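Long-range contacts in porin B (Pseudomonas putida, PDB 4GEY), which forms an outer-membrane beta-barrel channel that probably lets sugars, including the bound glucose, pass into the cell envelope: residues L168-S173 and N391-Y396; V119-G124 and F161-Q166. The protein carries 2 engineered substitutions. One frame throughout, in Å; residues are numbered along the deposited sequence.

Contact 1 of 2, residues L168-S173 and N391-Y396. With C8E ((hydroxyethyloxy)tri(ethyloxy)octane), chain D; C8E ((hydroxyethyloxy)tri(ethyloxy)octane), chain F.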
ATOM      1  N   LEU A 168      -5.773   4.846  -1.870  1.00 26.87           N
ATOM      2  CA  LEU A 168      -4.589   3.997  -2.004  1.00 24.11           C
ATOM      3  C   LEU A 168      -3.316   4.791  -2.153  1.00 24.66           C
ATOM      4  O   LEU A 168      -2.293   4.412  -1.603  1.00 33.74           O
ATOM      5  CB  LEU A 168      -4.720   3.053  -3.204  1.00 28.58           C
ATOM      6  CG  LEU A 168      -4.419   1.566  -3.007  1.00 32.18           C
ATOM      7  CD1 LEU A 168      -4.054   0.934  -4.337  1.00 29.02           C
ATOM      8  CD2 LEU A 168      -3.351   1.314  -1.966  1.00 32.99           C
ATOM      9  N   ALA A 169      -3.381   5.894  -2.890  1.00 27.38           N
ATOM     10  CA  ALA A 169      -2.210   6.718  -3.154  1.00 25.90           C
ATOM     11  C   ALA A 169      -1.535   7.227  -1.878  1.00 31.33           C
ATOM     12  O   ALA A 169      -0.373   7.657  -1.919  1.00 34.07           O
ATOM     13  CB  ALA A 169      -2.597   7.893  -4.026  1.00 19.53           C
ATOM     14  N   PHE A 170      -2.261   7.210  -0.757  1.00 26.85           N
ATOM     15  CA  PHE A 170      -1.728   7.729   0.505  1.00 32.17           C
ATOM     16  C   PHE A 170      -1.669   6.662   1.585  1.00 33.15           C
ATOM     17  O   PHE A 170      -1.639   6.962   2.779  1.00 36.06           O
ATOM     18  CB  PHE A 170      -2.547   8.929   1.006  1.00 25.38           C
ATOM     19  CG  PHE A 170      -2.822   9.936  -0.046  1.00 26.22           C
ATOM     20  CD1 PHE A 170      -1.809  10.740  -0.531  1.00 29.78           C
ATOM     21  CD2 PHE A 170      -4.091  10.071  -0.571  1.00 33.74           C
ATOM     22  CE1 PHE A 170      -2.062  11.668  -1.534  1.00 35.31           C
ATOM     23  CE2 PHE A 170      -4.348  10.993  -1.560  1.00 33.65           C
ATOM     24  CZ  PHE A 170      -3.329  11.787  -2.052  1.00 29.70           C
ATOM     25  N   CYS A 171      -1.649   5.412   1.160  1.00 35.49           N
ATOM     26  CA  CYS A 171      -1.676   4.305   2.105  1.00 35.07           C
ATOM     27  C   CYS A 171      -0.737   3.184   1.662  1.00 36.74           C
ATOM     28  O   CYS A 171      -0.899   2.623   0.581  1.00 42.76           O
ATOM     29  CB  CYS A 171      -3.104   3.770   2.262  1.00 23.72           C
ATOM     30  SG  CYS A 171      -3.160   2.034   2.791  1.00 37.85           S
ATOM     31  N   GLY A 172       0.256   2.880   2.492  1.00 32.23           N
ATOM     32  CA  GLY A 172       1.083   1.700   2.303  1.00 29.18           C
ATOM     33  C   GLY A 172       2.234   1.926   1.356  1.00 25.45           C
ATOM     34  O   GLY A 172       2.560   3.065   1.038  1.00 32.20           O
ATOM     35  N   SER A 173       2.855   0.845   0.897  1.00 26.67           N
ATOM     36  CA  SER A 173       4.008   0.990   0.005  1.00 34.56           C
ATOM     37  C   SER A 173       3.572   1.346  -1.409  1.00 31.98           C
ATOM     38  O   SER A 173       2.882   0.569  -2.072  1.00 33.93           O
ATOM     39  CB  SER A 173       4.877  -0.265  -0.015  1.00 38.51           C
ATOM     40  OG  SER A 173       5.797  -0.196  -1.092  1.00 39.40           O
ATOM     41  N   ASN A 391      -4.892  12.239  -7.517  1.00 22.92           N
ATOM     42  CA  ASN A 391      -5.762  11.895  -6.400  1.00 23.78           C
ATOM     43  C   ASN A 391      -5.553  12.892  -5.293  1.00 31.88           C
ATOM     44  O   ASN A 391      -4.427  13.364  -5.083  1.00 37.79           O
ATOM     45  CB  ASN A 391      -5.455  10.502  -5.850  1.00 21.97           C
ATOM     46  CG  ASN A 391      -5.924   9.381  -6.762  1.00 30.02           C
ATOM     47  OD1 ASN A 391      -6.893   8.672  -6.456  1.00 27.50           O
ATOM     48  ND2 ASN A 391      -5.222   9.194  -7.874  1.00 29.38           N
ATOM     49  N   ALA A 392      -6.629  13.205  -4.574  1.00 27.68           N
ATOM     50  CA  ALA A 392      -6.512  14.013  -3.371  1.00 25.54           C
ATOM     51  C   ALA A 392      -7.500  13.562  -2.304  1.00 32.91           C
ATOM     52  O   ALA A 392      -8.643  13.197  -2.606  1.00 34.66           O
ATOM     53  CB  ALA A 392      -6.685  15.488  -3.686  1.00 21.80           C
ATOM     54  N   GLU A 393      -7.052  13.586  -1.053  1.00 31.46           N
ATOM     55  CA  GLU A 393      -7.925  13.269   0.065  1.00 22.84           C
ATOM     56  C   GLU A 393      -7.797  14.301   1.182  1.00 21.71           C
ATOM     57  O   GLU A 393      -6.706  14.758   1.521  1.00 29.39           O
ATOM     58  CB  GLU A 393      -7.624  11.858   0.589  1.00 25.16           C
ATOM     59  CG  GLU A 393      -8.503  11.389   1.762  1.00 28.02           C
ATOM     60  CD  GLU A 393      -8.242   9.925   2.161  1.00 28.05           C
ATOM     61  OE1 GLU A 393      -7.702   9.162   1.325  1.00 28.39           O
ATOM     62  OE2 GLU A 393      -8.571   9.535   3.309  1.00 30.08           O
ATOM     63  N   LEU A 394      -8.929  14.688   1.740  1.00 29.56           N
ATOM     64  CA  LEU A 394      -8.932  15.451   2.976  1.00 31.96           C
ATOM     65  C   LEU A 394      -9.748  14.643   3.983  1.00 38.92           C
ATOM     66  O   LEU A 394     -10.863  14.210   3.673  1.00 32.06           O
ATOM     67  CB  LEU A 394      -9.544  16.827   2.749  1.00 25.15           C
ATOM     68  CG  LEU A 394     -10.043  17.548   3.996  1.00 27.24           C
ATOM     69  CD1 LEU A 394      -8.867  17.890   4.894  1.00 24.46           C
ATOM     70  CD2 LEU A 394     -10.878  18.795   3.639  1.00 25.11           C
ATOM     71  N   TYR A 395      -9.190  14.403   5.168  1.00 22.85           N
ATOM     72  CA  TYR A 395      -9.916  13.622   6.159  1.00 27.28           C
ATOM     73  C   TYR A 395      -9.884  14.225   7.554  1.00 29.54           C
ATOM     74  O   TYR A 395      -9.085  15.115   7.842  1.00 26.68           O
ATOM     75  CB  TYR A 395      -9.456  12.151   6.170  1.00 28.06           C
ATOM     76  CG  TYR A 395      -8.113  11.848   6.842  1.00 27.65           C
ATOM     77  CD1 TYR A 395      -7.960  11.941   8.219  1.00 29.64           C
ATOM     78  CD2 TYR A 395      -7.030  11.407   6.105  1.00 29.61           C
ATOM     79  CE1 TYR A 395      -6.780  11.654   8.827  1.00 29.20           C
ATOM     80  CE2 TYR A 395      -5.826  11.106   6.714  1.00 32.82           C
ATOM     81  CZ  TYR A 395      -5.709  11.235   8.079  1.00 34.59           C
ATOM     82  OH  TYR A 395      -4.520  10.950   8.722  1.00 36.91           O
ATOM     83  N   TYR A 396     -10.760  13.719   8.419  1.00 30.80           N
ATOM     84  CA  TYR A 396     -10.757  14.083   9.836  1.00 32.96           C
ATOM     85  C   TYR A 396     -10.906  12.798  10.654  1.00 33.98           C
ATOM     86  O   TYR A 396     -11.874  12.058  10.486  1.00 32.63           O
ATOM     87  CB  TYR A 396     -11.880  15.081  10.175  1.00 25.76           C
ATOM     88  CG  TYR A 396     -11.795  15.573  11.605  1.00 35.51           C
ATOM     89  CD1 TYR A 396     -12.181  14.756  12.668  1.00 35.07           C
ATOM     90  CD2 TYR A 396     -11.299  16.845  11.906  1.00 39.56           C
ATOM     91  CE1 TYR A 396     -12.074  15.190  13.987  1.00 37.75           C
ATOM     92  CE2 TYR A 396     -11.195  17.292  13.226  1.00 28.25           C
ATOM     93  CZ  TYR A 396     -11.580  16.453  14.254  1.00 33.16           C
ATOM     94  OH  TYR A 396     -11.484  16.854  15.557  1.00 35.09           O
TER
HETATM   95  C1  C8E D 503     -18.348  11.112   5.223  1.00 50.21           C
HETATM   96  C2  C8E D 503     -18.205  12.093   4.063  1.00 52.18           C
HETATM   97  C3  C8E D 503     -18.150  13.531   4.573  1.00 57.97           C
HETATM   98  C4  C8E D 503     -16.837  14.183   4.148  1.00 62.28           C
HETATM   99  C5  C8E D 503     -15.850  14.334   5.311  1.00 67.24           C
HETATM  100  C6  C8E D 503     -15.308  15.759   5.457  1.00 63.75           C
HETATM  101  C7  C8E D 503     -13.867  15.781   5.965  1.00 59.25           C
HETATM  102  C8  C8E D 503     -13.219  17.135   5.694  1.00 65.65           C
HETATM  103  O9  C8E D 503     -13.220  17.983   6.834  1.00 75.09           O
HETATM  104  C10 C8E D 503     -11.928  18.379   7.276  1.00 73.44           C
HETATM  105  C11 C8E D 503     -11.942  19.792   7.880  1.00 74.09           C
HETATM  106  O12 C8E D 503     -12.879  19.948   8.938  1.00 80.75           O
HETATM  107  C13 C8E D 503     -12.408  20.816   9.968  1.00 79.97           C
HETATM  108  C14 C8E D 503     -13.085  20.545  11.322  1.00 77.89           C
HETATM  109  O15 C8E D 503     -13.124  21.712  12.131  1.00 79.32           O
HETATM  110  C16 C8E D 503     -12.563  21.533  13.422  1.00 78.53           C
HETATM  111  C17 C8E D 503     -13.584  21.754  14.542  1.00 79.99           C
HETATM  112  O18 C8E D 503     -12.984  21.556  15.816  1.00 77.81           O
HETATM  113  C19 C8E D 503     -12.948  22.698  16.654  1.00 70.24           C
HETATM  114  C20 C8E D 503     -12.961  22.239  18.110  1.00 65.88           C
HETATM  115  O21 C8E D 503     -13.717  23.104  18.929  1.00 66.45           O
HETATM  116  C7  C8E F 505      -9.869  16.632  -1.549  1.00 50.04           C
HETATM  117  C8  C8E F 505     -11.336  17.014  -1.712  1.00 50.05           C
HETATM  118  O9  C8E F 505     -11.401  18.270  -2.348  1.00 52.09           O
HETATM  119  C10 C8E F 505     -12.443  18.385  -3.294  1.00 52.87           C
HETATM  120  C11 C8E F 505     -12.361  19.748  -3.979  1.00 54.77           C
HETATM  121  O12 C8E F 505     -13.307  19.828  -5.025  1.00 59.07           O
HETATM  122  C13 C8E F 505     -12.831  20.647  -6.076  1.00 62.73           C
HETATM  123  C14 C8E F 505     -13.933  21.021  -7.065  1.00 64.53           C
HETATM  124  O15 C8E F 505     -13.584  22.254  -7.660  1.00 72.99           O
HETATM  125  C16 C8E F 505     -13.042  22.129  -8.961  1.00 77.31           C
HETATM  126  C17 C8E F 505     -14.123  21.722  -9.960  1.00 83.90           C
HETATM  127  O18 C8E F 505     -14.977  22.821 -10.185  1.00 88.51           O
HETATM  128  C19 C8E F 505     -14.652  23.537 -11.356  1.00 90.17           C
HETATM  129  C20 C8E F 505     -15.862  24.377 -11.748  1.00 89.95           C
HETATM  130  O21 C8E F 505     -16.745  24.473 -10.644  1.00 86.61           O

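Contact 2 of 2, residues V119-G124 and F161-Q166. With BGC (beta-D-glucopyranose), chain B.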
ATOM      1  N   VAL A 119     -10.311   4.285  -4.311  1.00 27.18           N
ATOM      2  CA  VAL A 119     -10.940   5.104  -3.281  1.00 28.68           C
ATOM      3  C   VAL A 119     -11.267   4.291  -2.041  1.00 33.74           C
ATOM      4  O   VAL A 119     -11.815   4.810  -1.070  1.00 34.76           O
ATOM      5  CB  VAL A 119     -12.206   5.795  -3.806  1.00 25.35           C
ATOM      6  CG1 VAL A 119     -11.841   6.663  -4.973  1.00 25.98           C
ATOM      7  CG2 VAL A 119     -13.255   4.767  -4.216  1.00 23.19           C
ATOM      8  N   GLN A 120     -10.926   3.008  -2.080  1.00 29.83           N
ATOM      9  CA  GLN A 120     -11.100   2.152  -0.918  1.00 28.44           C
ATOM     10  C   GLN A 120      -9.881   1.251  -0.789  1.00 26.82           C
ATOM     11  O   GLN A 120      -9.927   0.089  -1.210  1.00 27.53           O
ATOM     12  CB  GLN A 120     -12.374   1.312  -1.041  1.00 23.93           C
ATOM     13  CG  GLN A 120     -13.649   2.104  -0.918  1.00 28.00           C
ATOM     14  CD  GLN A 120     -14.861   1.380  -1.520  1.00 27.97           C
ATOM     15  OE1 GLN A 120     -15.199   1.578  -2.698  1.00 26.31           O
ATOM     16  NE2 GLN A 120     -15.520   0.546  -0.712  1.00 22.77           N
ATOM     17  N   GLU A 121      -8.805   1.783  -0.202  1.00 21.41           N
ATOM     18  CA  GLU A 121      -7.520   1.067  -0.129  1.00 19.89           C
ATOM     19  C   GLU A 121      -7.671  -0.350   0.398  1.00 23.95           C
ATOM     20  O   GLU A 121      -6.922  -1.231   0.029  1.00 23.19           O
ATOM     21  CB  GLU A 121      -6.492   1.815   0.742  1.00 19.57           C
ATOM     22  CG  GLU A 121      -6.854   1.952   2.238  1.00 19.74           C
ATOM     23  CD  GLU A 121      -6.452   0.745   3.084  1.00 38.92           C
ATOM     24  OE1 GLU A 121      -6.845   0.668   4.271  1.00 44.75           O
ATOM     25  OE2 GLU A 121      -5.711  -0.124   2.582  1.00 33.30           O
ATOM     26  N   VAL A 122      -8.631  -0.587   1.274  1.00 27.68           N
ATOM     27  CA  VAL A 122      -8.678  -1.893   1.896  1.00 30.94           C
ATOM     28  C   VAL A 122      -9.167  -2.998   0.936  1.00 35.85           C
ATOM     29  O   VAL A 122      -8.999  -4.186   1.220  1.00 44.89           O
ATOM     30  CB  VAL A 122      -9.483  -1.864   3.188  1.00 24.81           C
ATOM     31  CG1 VAL A 122     -10.974  -1.994   2.883  1.00 21.38           C
ATOM     32  CG2 VAL A 122      -9.000  -2.957   4.101  1.00 21.40           C
ATOM     33  N   TRP A 123      -9.758  -2.605  -0.196  1.00 21.60           N
ATOM     34  CA  TRP A 123     -10.237  -3.573  -1.182  1.00 21.23           C
ATOM     35  C   TRP A 123      -9.115  -4.121  -2.074  1.00 35.28           C
ATOM     36  O   TRP A 123      -8.263  -3.367  -2.557  1.00 32.80           O
ATOM     37  CB  TRP A 123     -11.290  -2.958  -2.096  1.00 21.25           C
ATOM     38  CG  TRP A 123     -11.829  -3.951  -3.105  1.00 33.43           C
ATOM     39  CD1 TRP A 123     -12.922  -4.758  -2.955  1.00 32.13           C
ATOM     40  CD2 TRP A 123     -11.301  -4.251  -4.409  1.00 33.15           C
ATOM     41  NE1 TRP A 123     -13.108  -5.533  -4.071  1.00 32.53           N
ATOM     42  CE2 TRP A 123     -12.128  -5.244  -4.980  1.00 34.48           C
ATOM     43  CE3 TRP A 123     -10.211  -3.781  -5.147  1.00 33.93           C
ATOM     44  CZ2 TRP A 123     -11.899  -5.773  -6.251  1.00 33.62           C
ATOM     45  CZ3 TRP A 123      -9.988  -4.313  -6.417  1.00 21.69           C
ATOM     46  CH2 TRP A 123     -10.825  -5.289  -6.952  1.00 22.32           C
ATOM     47  N   GLY A 124      -9.138  -5.424  -2.332  1.00 29.04           N
ATOM     48  CA  GLY A 124      -8.276  -5.960  -3.363  1.00 28.28           C
ATOM     49  C   GLY A 124      -7.604  -7.270  -3.013  1.00 28.37           C
ATOM     50  O   GLY A 124      -7.598  -7.683  -1.854  1.00 26.62           O
ATOM     51  N   PHE A 161       4.997   2.896   4.505  1.00 24.65           N
ATOM     52  CA  PHE A 161       4.272   4.156   4.735  1.00 26.47           C
ATOM     53  C   PHE A 161       2.977   3.772   5.458  1.00 25.72           C
ATOM     54  O   PHE A 161       2.452   2.695   5.214  1.00 23.09           O
ATOM     55  CB  PHE A 161       3.984   4.844   3.388  1.00 22.89           C
ATOM     56  CG  PHE A 161       3.411   6.246   3.509  1.00 28.58           C
ATOM     57  CD1 PHE A 161       4.213   7.314   3.897  1.00 21.75           C
ATOM     58  CD2 PHE A 161       2.073   6.495   3.206  1.00 28.84           C
ATOM     59  CE1 PHE A 161       3.687   8.591   4.007  1.00 21.24           C
ATOM     60  CE2 PHE A 161       1.539   7.772   3.307  1.00 22.58           C
ATOM     61  CZ  PHE A 161       2.340   8.822   3.713  1.00 24.02           C
ATOM     62  N   PRO A 162       2.465   4.637   6.362  1.00 30.20           N
ATOM     63  CA  PRO A 162       1.256   4.285   7.133  1.00 20.47           C
ATOM     64  C   PRO A 162       0.004   4.177   6.271  1.00 25.19           C
ATOM     65  O   PRO A 162       0.034   4.378   5.052  1.00 32.90           O
ATOM     66  CB  PRO A 162       1.101   5.453   8.117  1.00 20.77           C
ATOM     67  CG  PRO A 162       2.450   6.067   8.219  1.00 21.00           C
ATOM     68  CD  PRO A 162       3.078   5.889   6.841  1.00 25.72           C
ATOM     69  N   CYS A 163      -1.115   3.877   6.907  1.00 25.76           N
ATOM     70  CA  CYS A 163      -2.346   3.663   6.164  1.00 30.83           C
ATOM     71  C   CYS A 163      -3.543   4.255   6.891  1.00 29.29           C
ATOM     72  O   CYS A 163      -4.475   3.538   7.271  1.00 20.46           O
ATOM     73  CB  CYS A 163      -2.575   2.175   5.914  1.00 20.07           C
ATOM     74  SG  CYS A 163      -3.851   1.861   4.690  1.00 41.97           S
ATOM     75  N   ASP A 164      -3.512   5.568   7.074  1.00 21.49           N
ATOM     76  CA  ASP A 164      -4.627   6.251   7.704  1.00 20.73           C
ATOM     77  C   ASP A 164      -5.604   6.806   6.666  1.00 32.75           C
ATOM     78  O   ASP A 164      -6.820   6.817   6.906  1.00 33.43           O
ATOM     79  CB  ASP A 164      -4.139   7.331   8.664  1.00 21.13           C
ATOM     80  CG  ASP A 164      -3.590   6.750   9.954  1.00 37.31           C
ATOM     81  OD1 ASP A 164      -4.049   5.652  10.349  1.00 33.71           O
ATOM     82  OD2 ASP A 164      -2.699   7.386  10.570  1.00 35.84           O
ATOM     83  N   PHE A 165      -5.079   7.251   5.518  1.00 27.97           N
ATOM     84  CA  PHE A 165      -5.916   7.753   4.425  1.00 22.10           C
ATOM     85  C   PHE A 165      -6.771   6.604   3.873  1.00 27.05           C
ATOM     86  O   PHE A 165      -6.469   5.443   4.100  1.00 26.68           O
ATOM     87  CB  PHE A 165      -5.065   8.366   3.305  1.00 29.80           C
ATOM     88  CG  PHE A 165      -4.492   9.723   3.635  1.00 32.56           C
ATOM     89  CD1 PHE A 165      -3.285   9.840   4.323  1.00 26.52           C
ATOM     90  CD2 PHE A 165      -5.147  10.886   3.233  1.00 29.75           C
ATOM     91  CE1 PHE A 165      -2.755  11.086   4.625  1.00 21.73           C
ATOM     92  CE2 PHE A 165      -4.624  12.145   3.536  1.00 27.65           C
ATOM     93  CZ  PHE A 165      -3.429  12.246   4.228  1.00 28.11           C
ATOM     94  N   GLN A 166      -7.850   6.918   3.169  1.00 27.17           N
ATOM     95  CA  GLN A 166      -8.653   5.869   2.568  1.00 24.13           C
ATOM     96  C   GLN A 166      -8.166   5.579   1.150  1.00 32.62           C
ATOM     97  O   GLN A 166      -8.219   4.438   0.671  1.00 19.63           O
ATOM     98  CB  GLN A 166     -10.132   6.253   2.553  1.00 20.36           C
ATOM     99  CG  GLN A 166     -11.037   5.143   2.022  1.00 20.43           C
ATOM    100  CD  GLN A 166     -12.484   5.312   2.433  1.00 23.60           C
ATOM    101  OE1 GLN A 166     -12.790   5.560   3.604  1.00 28.72           O
ATOM    102  NE2 GLN A 166     -13.387   5.189   1.469  1.00 26.46           N
TER
HETATM  103  C2  BGC B 501      -5.281  -3.395  -1.293  0.71 55.08           C
HETATM  104  C3  BGC B 501      -4.416  -2.774  -0.386  0.71 55.74           C
HETATM  105  C4  BGC B 501      -3.103  -3.414  -0.349  0.71 61.57           C
HETATM  106  C5  BGC B 501      -2.426  -3.510  -1.751  0.71 48.98           C
HETATM  107  C6  BGC B 501      -1.323  -4.299  -1.806  0.71 52.78           C
HETATM  108  C1  BGC B 501      -4.779  -3.355  -2.641  0.71 51.58           C
HETATM  109  O1  BGC B 501      -5.687  -3.999  -3.462  0.71 49.70           O
HETATM  110  O2  BGC B 501      -6.582  -2.723  -1.238  0.71 61.21           O
HETATM  111  O3  BGC B 501      -5.042  -2.791   0.943  0.71 60.25           O
HETATM  112  O4  BGC B 501      -2.294  -2.723   0.560  0.71 71.00           O
HETATM  113  O5  BGC B 501      -3.499  -4.032  -2.702  0.71 56.13           O
HETATM  114  O6  BGC B 501      -1.465  -5.679  -1.863  0.71 51.88           O

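Contact 1 of 2, residues L168-S173 and N391-Y396
Phe170 leans its ring against Asn391, Ala392 and Glu393, joining an inward-folded loop to the wall of the OprB beta-barrel. The contact is a worked example of how a porin loop can be held inside the channel by an aromatic side chain on one side and strand-borne polar groups on the other.

Van der Waals packing is carried mainly by Phe170. Its CB points to strand 388-399 and CG lies anti to the carbonyl carbon (chi1 -47°); the ring beyond meets the backbone with its edge, CZ lying 3.6 Å from Asn391 O and 4.1 Å from Ala392 CA. Its CE2 stands 4.0 Å from Glu393 CB, while Ala169 CB sits over the centre of one ring face. That methyl also reaches the wall, approaching Asn391 CB at 4.3 Å.

The polar part bypasses the ring. Glu393 runs out extended past Phe170, in the opposite direction, and its carboxylate is turned 77° from the ring plane. Two loop amides grip it, Asn167 N at OE1 and Gln166 N at OE2, so both oxygens of this buried group have donors. Asn391 instead gives its ND2 to Glu389 on its own strand.

Strand alternation sends Ala392 and Leu394 to the outer face of the barrel, where bound detergent probably marks the lipid-facing surface: Leu394 CD2 lies 3.5 Å from C8 of the C8E molecule of chain D.

Contact 2 of 2, residues V119-G124 and F161-Q166
Gln166 and Glu121 clasp two loops together inside the OprB barrel, where a type I beta turn from Gln120 to Trp123 presents its backbone to bound glucose. It illustrates how a turn can offer main-chain carbonyls to a sugar while the loop around it is tied to a neighbouring loop.

Gln166 grips at two points. Its own carbonyl O accepts Glu121 N at 2.9 Å. The side chain leaves with CG anti to the backbone N and stays extended, which carries the amide along the neighbouring loop until NE2 donates to Val119 O at 3.0 Å. This acceptor lies in the plane of the Gln166 amide, and NE2 has a second acceptor in Val52 O of the barrel wall. Gln120 runs alongside in the same direction, the two amides turned 50° apart; its CG lies 3.9 Å from Gln166 NE2, and its OE1 takes Leu103 N.

Glu121 is folded rather than extended. CG sits between the backbone N and the carbonyl carbon (chi1 64°), and the chain bends again at chi2 (85°), bringing the carboxylate beside the sulfur of Cys163, which is disulfide-bonded to Cys171. OE1 forms a salt bridge with Lys431, whose NZ also bonds to Cys163 O and Phe165 O; one ammonium thus ties both loops and probably offsets the buried negative charge.

On the sugar side, glucose O3 donates to Glu121 O at 2.6 Å. Arg98 NH2 and Arg125 NE also bond to the sugar. Gly124, with no side chain, passes close to it, its CA 3.2 Å from glucose O1. Next to this glycine, glucose O1 donates to Trp123 O at 2.8 Å.

Overall arrangement
Both contacts are buried, with centres about 7 Å apart, and together they show a loop secured at successive points along its course. Residues 161-166 and 168-173 belong to the same long loop between strand 145-149 and helix 175-178. Contact 1 presses it on the barrel wall, chiefly through the edge of a ring packed on backbone, with detergent on the far side of that strand. Contact 2 joins it to a second loop somewhat nearer the centre of the molecule, where hydrogen bonds and a shared lysine prevail and glucose binds. The disulfide links the loop segments of the two contacts, and a wall carboxylate bridges them as well.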